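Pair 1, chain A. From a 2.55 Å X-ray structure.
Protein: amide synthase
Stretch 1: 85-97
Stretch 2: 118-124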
# COMPACT_ATOMS: atom_id res chain seq x y z
N LEU A 85 49.12 7.11 20.39
CA LEU A 85 48.43 6.76 21.61
C LEU A 85 46.96 6.42 21.29
O LEU A 85 46.42 5.43 21.77
CB LEU A 85 48.49 7.91 22.62
CG LEU A 85 48.66 7.48 24.09
CD1 LEU A 85 47.75 6.27 24.42
CD2 LEU A 85 50.15 7.14 24.35
N ALA A 86 46.34 7.25 20.45
CA ALA A 86 44.95 7.02 20.08
C ALA A 86 44.82 5.69 19.32
O ALA A 86 43.99 4.85 19.69
CB ALA A 86 44.44 8.20 19.23
N TRP A 87 45.65 5.48 18.29
CA TRP A 87 45.57 4.24 17.53
C TRP A 87 45.87 2.94 18.29
O TRP A 87 45.42 1.88 17.86
CB TRP A 87 46.43 4.32 16.27
CG TRP A 87 45.76 5.17 15.23
CD1 TRP A 87 45.94 6.50 15.02
CD2 TRP A 87 44.72 4.76 14.34
NE1 TRP A 87 45.07 6.95 14.05
CE2 TRP A 87 44.31 5.90 13.62
CE3 TRP A 87 44.09 3.53 14.08
CZ2 TRP A 87 43.30 5.87 12.65
CZ3 TRP A 87 43.09 3.50 13.12
CH2 TRP A 87 42.70 4.66 12.41
N ARG A 88 46.61 3.00 19.39
CA ARG A 88 46.87 1.77 20.13
C ARG A 88 45.56 1.35 20.77
O ARG A 88 45.26 0.16 20.87
CB ARG A 88 47.88 1.97 21.27
CG ARG A 88 49.30 2.25 20.85
CD ARG A 88 50.14 2.59 22.07
NE ARG A 88 51.52 2.90 21.69
CZ ARG A 88 52.41 3.47 22.50
NH1 ARG A 88 52.06 3.81 23.74
NH2 ARG A 88 53.63 3.73 22.06
N GLN A 89 44.79 2.33 21.23
CA GLN A 89 43.54 2.03 21.89
C GLN A 89 42.48 1.63 20.89
O GLN A 89 41.58 0.85 21.20
CB GLN A 89 43.07 3.23 22.72
CG GLN A 89 44.03 3.61 23.85
CD GLN A 89 43.48 4.70 24.71
OE1 GLN A 89 42.67 4.45 25.60
NE2 GLN A 89 43.90 5.93 24.45
N ILE A 90 42.59 2.15 19.67
CA ILE A 90 41.62 1.77 18.67
C ILE A 90 41.86 0.30 18.30
O ILE A 90 40.92 -0.49 18.18
CB ILE A 90 41.71 2.67 17.42
CG1 ILE A 90 41.15 4.06 17.77
CG2 ILE A 90 40.94 2.05 16.26
CD1 ILE A 90 41.15 5.06 16.63
N GLU A 91 43.13 -0.06 18.13
CA GLU A 91 43.47 -1.43 17.78
C GLU A 91 43.11 -2.32 18.95
O GLU A 91 42.69 -3.45 18.77
CB GLU A 91 44.96 -1.56 17.47
CG GLU A 91 45.43 -2.96 17.08
CD GLU A 91 44.76 -3.50 15.82
OE1 GLU A 91 44.42 -2.72 14.91
OE2 GLU A 91 44.59 -4.74 15.74
N GLN A 92 43.26 -1.80 20.15
CA GLN A 92 42.94 -2.60 21.32
C GLN A 92 41.48 -3.04 21.22
O GLN A 92 41.16 -4.21 21.42
CB GLN A 92 43.17 -1.79 22.59
CG GLN A 92 42.79 -2.52 23.87
CD GLN A 92 43.54 -3.83 24.02
OE1 GLN A 92 44.77 -3.85 24.08
NE2 GLN A 92 42.79 -4.94 24.08
N ASP A 93 40.58 -2.12 20.89
CA ASP A 93 39.18 -2.48 20.80
C ASP A 93 38.93 -3.45 19.64
O ASP A 93 38.14 -4.39 19.76
CB ASP A 93 38.31 -1.24 20.66
CG ASP A 93 36.84 -1.58 20.49
OD1 ASP A 93 36.37 -1.58 19.33
OD2 ASP A 93 36.16 -1.85 21.50
N LEU A 94 39.61 -3.24 18.52
CA LEU A 94 39.48 -4.15 17.39
C LEU A 94 39.92 -5.55 17.80
O LEU A 94 39.35 -6.55 17.38
CB LEU A 94 40.32 -3.68 16.22
CG LEU A 94 39.70 -2.50 15.48
CD1 LEU A 94 40.63 -2.04 14.36
CD2 LEU A 94 38.34 -2.91 14.92
N GLN A 95 40.94 -5.63 18.64
CA GLN A 95 41.44 -6.92 19.09
C GLN A 95 40.73 -7.41 20.34
O GLN A 95 41.16 -8.40 20.94
CB GLN A 95 42.94 -6.85 19.38
CG GLN A 95 43.84 -6.91 18.15
CD GLN A 95 45.33 -6.89 18.51
OE1 GLN A 95 45.73 -7.46 19.54
NE2 GLN A 95 46.15 -6.26 17.67
N ARG A 96 39.66 -6.74 20.77
CA ARG A 96 39.01 -7.20 21.99
C ARG A 96 38.38 -8.58 21.77
O ARG A 96 38.15 -9.00 20.63
CB ARG A 96 37.96 -6.20 22.48
CG ARG A 96 36.54 -6.48 22.03
CD ARG A 96 36.36 -6.22 20.55
NE ARG A 96 34.99 -6.44 20.12
CZ ARG A 96 34.52 -6.12 18.92
NH1 ARG A 96 35.33 -5.55 18.03
NH2 ARG A 96 33.26 -6.38 18.60
N SER A 97 38.12 -9.28 22.88
CA SER A 97 37.53 -10.62 22.86
C SER A 97 36.21 -10.66 22.08
O SER A 97 35.79 -11.72 21.58
CB SER A 97 37.28 -11.10 24.30
OG SER A 97 36.27 -10.35 24.94
N HIS A 118 40.86 15.97 15.30
CA HIS A 118 40.05 15.08 16.14
C HIS A 118 39.87 13.70 15.50
O HIS A 118 39.78 13.57 14.26
CB HIS A 118 38.65 15.67 16.41
CG HIS A 118 38.66 16.84 17.35
ND1 HIS A 118 39.05 18.10 16.96
CD2 HIS A 118 38.36 16.92 18.67
CE1 HIS A 118 38.99 18.91 18.01
NE2 HIS A 118 38.58 18.22 19.06
N LEU A 119 39.80 12.68 16.34
CA LEU A 119 39.63 11.33 15.85
C LEU A 119 38.45 10.67 16.54
O LEU A 119 38.44 10.53 17.76
CB LEU A 119 40.88 10.49 16.12
CG LEU A 119 40.87 9.14 15.40
CD1 LEU A 119 40.76 9.39 13.91
CD2 LEU A 119 42.14 8.37 15.73
N ILE A 120 37.45 10.29 15.75
CA ILE A 120 36.26 9.62 16.27
C ILE A 120 36.27 8.17 15.81
O ILE A 120 36.44 7.87 14.63
CB ILE A 120 34.97 10.23 15.72
CG1 ILE A 120 34.79 11.63 16.27
CG2 ILE A 120 33.80 9.36 16.10
CD1 ILE A 120 33.83 12.46 15.46
N TYR A 121 36.09 7.27 16.77
CA TYR A 121 36.08 5.85 16.49
C TYR A 121 34.74 5.27 16.94
O TYR A 121 34.34 5.39 18.10
CB TYR A 121 37.23 5.16 17.25
CG TYR A 121 37.19 3.65 17.21
CD1 TYR A 121 37.48 2.94 16.03
CD2 TYR A 121 36.86 2.93 18.35
CE1 TYR A 121 37.44 1.53 16.00
CE2 TYR A 121 36.82 1.53 18.33
CZ TYR A 121 37.11 0.84 17.16
OH TYR A 121 37.07 -0.54 17.18
N THR A 122 34.06 4.63 16.00
CA THR A 122 32.77 4.01 16.25
C THR A 122 32.85 2.53 15.91
O THR A 122 33.29 2.17 14.83
CB THR A 122 31.71 4.65 15.38
OG1 THR A 122 31.69 6.05 15.64
CG2 THR A 122 30.33 4.04 15.66
N ARG A 123 32.41 1.67 16.81
CA ARG A 123 32.42 0.24 16.54
C ARG A 123 31.17 -0.44 17.01
O ARG A 123 30.67 -0.17 18.11
CB ARG A 123 33.58 -0.47 17.23
CG ARG A 123 33.34 -1.98 17.32
CD ARG A 123 33.85 -2.54 18.61
NE ARG A 123 32.76 -2.98 19.47
CZ ARG A 123 32.88 -3.22 20.77
NH1 ARG A 123 34.05 -3.06 21.38
NH2 ARG A 123 31.82 -3.61 21.46
N ALA A 124 30.70 -1.37 16.20
CA ALA A 124 29.51 -2.13 16.53
C ALA A 124 29.65 -3.52 15.95
O ALA A 124 30.54 -3.80 15.17
CB ALA A 124 28.28 -1.44 15.94

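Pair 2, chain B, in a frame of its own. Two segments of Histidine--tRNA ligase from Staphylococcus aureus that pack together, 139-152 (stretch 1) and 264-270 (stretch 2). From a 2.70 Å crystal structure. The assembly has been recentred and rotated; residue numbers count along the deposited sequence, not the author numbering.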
# COMPACT_ATOMS: atom_id res chain seq x y z
N VAL B 139 21.83 12.96 -6.61
CA VAL B 139 20.67 12.47 -5.84
C VAL B 139 19.39 13.01 -6.47
O VAL B 139 18.42 12.29 -6.67
CB VAL B 139 20.66 12.93 -4.37
CG1 VAL B 139 19.51 12.27 -3.65
CG2 VAL B 139 21.95 12.57 -3.70
N ASP B 140 19.42 14.31 -6.75
CA ASP B 140 18.34 15.02 -7.39
C ASP B 140 18.02 14.29 -8.67
O ASP B 140 16.87 13.92 -8.90
CB ASP B 140 18.80 16.43 -7.74
CG ASP B 140 18.81 17.35 -6.56
OD1 ASP B 140 18.32 18.47 -6.70
OD2 ASP B 140 19.29 16.95 -5.48
N ALA B 141 19.03 14.07 -9.50
CA ALA B 141 18.81 13.36 -10.76
C ALA B 141 18.11 12.03 -10.48
O ALA B 141 17.14 11.70 -11.16
CB ALA B 141 20.12 13.15 -11.51
N GLU B 142 18.54 11.30 -9.45
CA GLU B 142 17.91 10.01 -9.13
C GLU B 142 16.42 10.13 -8.84
O GLU B 142 15.64 9.27 -9.29
CB GLU B 142 18.58 9.33 -7.94
CG GLU B 142 17.88 8.05 -7.53
CD GLU B 142 18.40 7.52 -6.21
OE1 GLU B 142 17.82 7.89 -5.17
OE2 GLU B 142 19.38 6.74 -6.22
N VAL B 143 16.03 11.18 -8.10
CA VAL B 143 14.62 11.33 -7.81
C VAL B 143 13.86 11.82 -9.01
O VAL B 143 12.68 11.49 -9.14
CB VAL B 143 14.29 12.16 -6.58
CG1 VAL B 143 15.37 12.06 -5.52
CG2 VAL B 143 13.93 13.54 -6.95
N LEU B 144 14.51 12.56 -9.91
CA LEU B 144 13.82 13.07 -11.12
C LEU B 144 13.66 11.99 -12.16
O LEU B 144 12.65 11.92 -12.83
CB LEU B 144 14.53 14.25 -11.76
CG LEU B 144 14.53 15.53 -10.94
CD1 LEU B 144 15.49 16.49 -11.59
CD2 LEU B 144 13.16 16.11 -10.81
N ALA B 145 14.67 11.15 -12.30
CA ALA B 145 14.61 10.04 -13.22
C ALA B 145 13.50 9.10 -12.72
O ALA B 145 12.76 8.50 -13.52
CB ALA B 145 15.94 9.34 -13.22
N MET B 146 13.37 8.99 -11.39
CA MET B 146 12.37 8.14 -10.75
C MET B 146 10.94 8.65 -11.00
O MET B 146 10.07 7.88 -11.45
CB MET B 146 12.63 8.05 -9.23
CG MET B 146 11.62 7.21 -8.45
SD MET B 146 11.63 7.59 -6.68
CE MET B 146 13.02 6.76 -6.19
N VAL B 147 10.68 9.93 -10.71
CA VAL B 147 9.35 10.49 -10.89
C VAL B 147 8.95 10.29 -12.35
O VAL B 147 7.78 10.11 -12.64
CB VAL B 147 9.25 11.97 -10.42
CG1 VAL B 147 10.21 12.83 -11.16
CG2 VAL B 147 7.84 12.50 -10.60
N MET B 148 9.93 10.22 -13.24
CA MET B 148 9.65 10.00 -14.65
C MET B 148 9.38 8.52 -14.87
O MET B 148 8.44 8.12 -15.57
CB MET B 148 10.84 10.41 -15.48
CG MET B 148 10.45 10.92 -16.83
SD MET B 148 9.68 12.51 -16.66
CE MET B 148 10.07 13.17 -18.23
N HIS B 149 10.20 7.70 -14.23
CA HIS B 149 10.08 6.27 -14.35
C HIS B 149 8.70 5.81 -13.85
O HIS B 149 8.01 5.06 -14.54
CB HIS B 149 11.21 5.61 -13.56
CG HIS B 149 11.42 4.16 -13.85
ND1 HIS B 149 12.32 3.36 -13.21
CD2 HIS B 149 10.79 3.33 -14.74
CE1 HIS B 149 12.26 2.13 -13.65
NE2 HIS B 149 11.33 2.08 -14.57
N ILE B 150 8.28 6.28 -12.68
CA ILE B 150 6.99 5.86 -12.13
C ILE B 150 5.88 5.93 -13.16
O ILE B 150 5.31 4.90 -13.55
CB ILE B 150 6.60 6.69 -10.87
CG1 ILE B 150 7.44 6.22 -9.69
CG2 ILE B 150 5.11 6.56 -10.57
CD1 ILE B 150 7.48 7.22 -8.55
N TYR B 151 5.63 7.15 -13.65
CA TYR B 151 4.59 7.40 -14.62
C TYR B 151 4.81 6.71 -15.95
O TYR B 151 3.85 6.21 -16.55
CB TYR B 151 4.42 8.89 -14.82
CG TYR B 151 3.87 9.53 -13.61
CD1 TYR B 151 2.52 9.52 -13.37
CD2 TYR B 151 4.68 10.15 -12.72
CE1 TYR B 151 1.98 10.13 -12.26
CE2 TYR B 151 4.17 10.77 -11.59
CZ TYR B 151 2.81 10.76 -11.37
OH TYR B 151 2.29 11.40 -10.27
N GLN B 152 6.04 6.66 -16.43
CA GLN B 152 6.26 5.97 -17.69
C GLN B 152 6.06 4.48 -17.53
O GLN B 152 5.70 3.81 -18.48
CB GLN B 152 7.65 6.24 -18.23
CG GLN B 152 7.92 7.70 -18.60
CD GLN B 152 9.20 7.85 -19.41
OE1 GLN B 152 10.25 7.31 -19.03
NE2 GLN B 152 9.12 8.56 -20.53
N HIS B 264 17.40 24.68 -3.88
CA HIS B 264 17.71 24.14 -5.19
C HIS B 264 16.60 23.63 -6.09
O HIS B 264 15.65 24.38 -6.41
CB HIS B 264 18.79 23.11 -5.05
CG HIS B 264 20.09 23.66 -4.64
ND1 HIS B 264 20.53 23.65 -3.34
CD2 HIS B 264 21.10 24.22 -5.37
CE1 HIS B 264 21.76 24.16 -3.27
NE2 HIS B 264 22.10 24.50 -4.50
N THR B 265 16.72 22.37 -6.52
CA THR B 265 15.75 21.80 -7.44
C THR B 265 14.30 21.80 -7.04
O THR B 265 13.94 21.43 -5.92
CB THR B 265 16.16 20.43 -7.84
OG1 THR B 265 17.47 20.56 -8.37
CG2 THR B 265 15.25 19.89 -8.92
N ALA B 266 13.47 22.25 -7.97
CA ALA B 266 12.04 22.32 -7.78
C ALA B 266 11.54 21.77 -9.10
O ALA B 266 12.17 22.00 -10.13
CB ALA B 266 11.59 23.74 -7.59
N PHE B 267 10.51 20.92 -9.05
CA PHE B 267 9.99 20.35 -10.27
C PHE B 267 8.52 20.01 -10.16
O PHE B 267 7.94 20.02 -9.06
CB PHE B 267 10.80 19.13 -10.70
CG PHE B 267 10.55 17.90 -9.89
CD1 PHE B 267 11.21 17.71 -8.68
CD2 PHE B 267 9.59 16.97 -10.30
CE1 PHE B 267 10.93 16.60 -7.88
CE2 PHE B 267 9.29 15.85 -9.51
CZ PHE B 267 9.96 15.67 -8.30
N GLU B 268 7.93 19.71 -11.31
CA GLU B 268 6.53 19.37 -11.43
C GLU B 268 6.46 18.53 -12.67
O GLU B 268 7.14 18.86 -13.65
CB GLU B 268 5.74 20.63 -11.61
CG GLU B 268 4.75 20.78 -10.52
CD GLU B 268 3.99 22.08 -10.58
OE1 GLU B 268 3.78 22.67 -9.49
OE2 GLU B 268 3.61 22.51 -11.70
N LEU B 269 5.78 17.39 -12.60
CA LEU B 269 5.63 16.51 -13.76
C LEU B 269 4.26 16.85 -14.25
O LEU B 269 3.32 16.99 -13.44
CB LEU B 269 5.65 15.03 -13.36
CG LEU B 269 6.25 14.05 -14.39
CD1 LEU B 269 5.93 12.65 -14.06
CD2 LEU B 269 5.76 14.32 -15.74
N MET B 270 4.11 17.06 -15.55
CA MET B 270 2.79 17.38 -16.03
C MET B 270 2.33 16.59 -17.23
O MET B 270 3.11 15.98 -17.96
CB MET B 270 2.58 18.89 -16.19
CG MET B 270 3.78 19.77 -15.88
SD MET B 270 3.28 21.45 -15.51
CE MET B 270 2.37 21.17 -14.04

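In both pairs a helix lies along a strand and runs in nearly the same direction. The angle between the N-to-C axes is 3° in pair 1 and 12° in pair 2, with closest axial approaches of 10.3 and 9.9 Å. Superposing N, CA and C of 14 central residues gives an RMSD of 0.7 Å, so the backbones can be compared position by position. Alternate strand residues point their CA-to-CB bonds toward the helix: A:Leu119, A:Tyr121 and A:Arg123 match B:Thr265, B:Phe267 and B:Leu269.

The first level differs in polarity. A:Ala86 and A:Leu119 meet through CB and CD2 at 4.2 Å, and CD2 of A:Leu119 also lies 3.6 Å from CD1 of A:Ile90. At the matching places, B:Thr265 OG1 donates a hydrogen bond to B:Asp140 OD1 at 2.8 Å. The centres of the A:Leu119 and B:Thr265 side chains nevertheless fall within 0.6 Å of each other, so similar space is filled with different chemistry.

At the middle level the helix side chains agree closely. A:Ile90 and B:Leu144 have side-chain centres 0.4 Å apart; both CA-to-CB bonds point sideways, while the side-chain ends come nearer the strand. Each sets a methyl over an aromatic face: A:Ile90 CG2 is 3.9 Å from the A:Tyr121 ring centroid, 29° off the normal, and B:Leu144 CD2 is 3.4 Å from that of B:Phe267, 20° off. The rings themselves are placed differently, for chi1 is 171° (t) in A:Tyr121 and 75° (p) in B:Phe267, and their side-chain centres are 2.7 Å apart.

The third level reverses the polarity: a charged cluster in pair 1, apolar packing in pair 2. A:Asp93 receives hydrogen bonds from two strand residues: A:Tyr121 OH reaches its OD1 at 2.5 Å, and A:Arg123 NH1 reaches its OD2 at 2.4 Å, the latter also a salt bridge. Both are very short, and OD1 is less surely placed, so the pairing is better supported than the exact lengths. Its counterpart, B:Val147, makes apolar contacts instead, from CG1 to B:Phe267 CE2 at 3.6 Å and from CG2 to B:Leu269 CD1 at 4.0 Å.

Beyond the pair 1 helix, the A:Arg96 guanidinium stacks on that of A:Arg123, with centres 3.8 Å apart and planes at 9°, despite their like charges. Its match, B:Ile150, makes no cross-stretch contact. B:Tyr151, which has no matched position in pair 1, brings its CD2 to 3.1 Å from B:Leu269 CD1. The buried totals remain similar, 456 and 398 Å².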